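Local coordinates for DegT/DnrJ/EryC1/StrS aminotransferase (Brucella abortus 2308, PDB 4QGR), which probably acts as a pyridoxal-phosphate-dependent aminotransferase of the DegT/DnrJ/EryC1/StrS family, transferring amino groups with the help of bound pyridoxal phosphate, at the interface of chains A and B. Residues are numbered along the deposited sequence; one frame, centred on the assembly and turned at random. Chains: chain A/B, DegT/DnrJ/EryC1/StrS aminotransferase.

The interface of chains A and B. Residues chain A 14, 18, 197, 204-205; chain B 33, 38.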
loop_
_atom_site.group_PDB
_atom_site.type_symbol
_atom_site.label_atom_id
_atom_site.label_comp_id
_atom_site.label_asym_id
_atom_site.label_seq_id
_atom_site.Cartn_x
_atom_site.Cartn_y
_atom_site.Cartn_z
ATOM N N LEU A 14 -13.340 -16.870 9.813
ATOM C CA LEU A 14 -12.091 -17.175 9.110
ATOM C C LEU A 14 -11.480 -18.471 9.645
ATOM O O LEU A 14 -10.835 -19.198 8.933
ATOM C CB LEU A 14 -11.088 -16.027 9.195
ATOM C CG LEU A 14 -11.605 -14.729 8.551
ATOM C CD1 LEU A 14 -10.532 -13.650 8.711
ATOM C CD2 LEU A 14 -12.007 -14.887 7.084
ATOM N N ARG A 18 -10.186 -21.623 7.498
ATOM C CA ARG A 18 -8.819 -22.061 7.583
ATOM C C ARG A 18 -8.784 -23.552 7.928
ATOM O O ARG A 18 -7.930 -24.290 7.404
ATOM C CB ARG A 18 -8.039 -21.222 8.592
ATOM C CG ARG A 18 -6.557 -21.537 8.629
ATOM C CD ARG A 18 -5.782 -20.608 9.552
ATOM N NE ARG A 18 -5.903 -21.029 10.932
ATOM C CZ ARG A 18 -5.237 -22.070 11.480
ATOM N NH1 ARG A 18 -4.345 -22.811 10.806
ATOM N NH2 ARG A 18 -5.445 -22.381 12.750
ATOM N N PRO A 197 -9.080 -9.400 4.760
ATOM C CA PRO A 197 -9.362 -10.820 5.134
ATOM C C PRO A 197 -10.805 -11.242 5.205
ATOM O O PRO A 197 -11.096 -12.416 4.944
ATOM C CB PRO A 197 -8.656 -10.986 6.477
ATOM C CG PRO A 197 -7.501 -10.024 6.406
ATOM C CD PRO A 197 -7.985 -8.829 5.594
ATOM N N TYR A 204 -4.497 -12.989 4.072
ATOM C CA TYR A 204 -4.127 -12.906 5.486
ATOM C C TYR A 204 -3.243 -11.675 5.733
ATOM O O TYR A 204 -2.239 -11.748 6.387
ATOM C CB TYR A 204 -3.440 -14.215 5.910
ATOM C CG TYR A 204 -4.330 -15.455 6.042
ATOM C CD1 TYR A 204 -5.715 -15.364 6.051
ATOM C CD2 TYR A 204 -3.768 -16.724 6.207
ATOM C CE1 TYR A 204 -6.511 -16.478 6.218
ATOM C CE2 TYR A 204 -4.560 -17.847 6.384
ATOM C CZ TYR A 204 -5.923 -17.726 6.365
ATOM O OH TYR A 204 -6.715 -18.837 6.589
ATOM N N GLY A 205 -3.697 -10.538 5.218
ATOM C CA GLY A 205 -3.024 -9.267 5.273
ATOM C C GLY A 205 -3.823 -8.342 4.350
ATOM O O GLY A 205 -4.968 -8.630 4.017
ATOM N N VAL B 33 -0.642 -16.968 11.895
ATOM C CA VAL B 33 -1.591 -17.711 11.075
ATOM C C VAL B 33 -2.762 -18.248 11.906
ATOM O O VAL B 33 -3.936 -18.088 11.520
ATOM C CB VAL B 33 -0.885 -18.829 10.275
ATOM C CG1 VAL B 33 -1.889 -19.785 9.646
ATOM C CG2 VAL B 33 0.019 -18.210 9.248
ATOM N N TYR B 38 -5.123 -10.696 11.408
ATOM C CA TYR B 38 -4.214 -10.455 10.277
ATOM C C TYR B 38 -4.002 -8.999 9.942
ATOM O O TYR B 38 -3.014 -8.668 9.264
ATOM C CB TYR B 38 -4.685 -11.209 8.995
ATOM C CG TYR B 38 -4.934 -12.694 9.216
ATOM C CD1 TYR B 38 -3.941 -13.521 9.682
ATOM C CD2 TYR B 38 -6.172 -13.251 8.979
ATOM C CE1 TYR B 38 -4.178 -14.856 9.910
ATOM C CE2 TYR B 38 -6.408 -14.612 9.208
ATOM C CZ TYR B 38 -5.385 -15.400 9.682
ATOM O OH TYR B 38 -5.555 -16.747 9.909
HETATM O O HOH W 1 -1.105 -10.436 8.539
#
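B:Tyr38 lays one face of its phenol ring on the ring of A:Tyr204, joining two copies of a DegT/DnrJ/EryC1/StrS aminotransferase, a family built on the fold-type I scaffold of pyridoxal-phosphate enzymes, in which dimers are usual. The stack is nearly parallel and slipped: the ring centroids of A:Tyr204 and B:Tyr38 stand 4.1 Å apart and the planes are tilted by 17°. The slip carries CZ of B:Tyr38 over the centre of the A:Tyr204 ring, whereas CD1 of A:Tyr204 lies toward the rim of the B:Tyr38 ring, 3.3 Å from CE2 of B:Tyr38. Both side chains leave the backbone with CG anti to the carbonyl carbon and run alongside each other in the same sense, which brings the rings together face to face. At the base of B:Tyr38, CG of A:Pro197 comes within 4.0 Å of CB of B:Tyr38, while CD1 of A:Leu14 lies out beyond CE2, close to the level of the ring plane, in a looser contact.

The phenol hydroxyl of B:Tyr38 turns back to its own chain, where OH and the carbonyl O of B:Val33, near the end of helix 22-35, form a hydrogen bond of 2.6 Å. The hydroxyl lies in the carbonyl plane at a C=O...donor angle of 146°. This bond fixes the hydroxyl end of the ring to the helix that also meets A:Arg18. That arginine, on helix 14-20, bends at chi3 and crosses B:Val33 at about a right angle. Its NE comes 3.6 Å from O of B:Val33, the same oxygen that takes the tyrosine hydroxyl; with CD beside it, this is van der Waals contact, beyond hydrogen-bonding reach. CD also packs against CG1 of B:Val33, and the guanidinium is turned nearly perpendicular to the B:Tyr38 ring, at 79°. At the opposite end of the tyrosine pair, one water molecule bridges the backbones, 2.8 Å from O of A:Tyr204 and 2.7 Å from O of B:Tyr38. The patch is centred about 9 Å from A:Lys199, the lysine that in this family forms the Schiff base with pyridoxal phosphate, although proximity alone shows no role in catalysis; a two-fold-related twin exists.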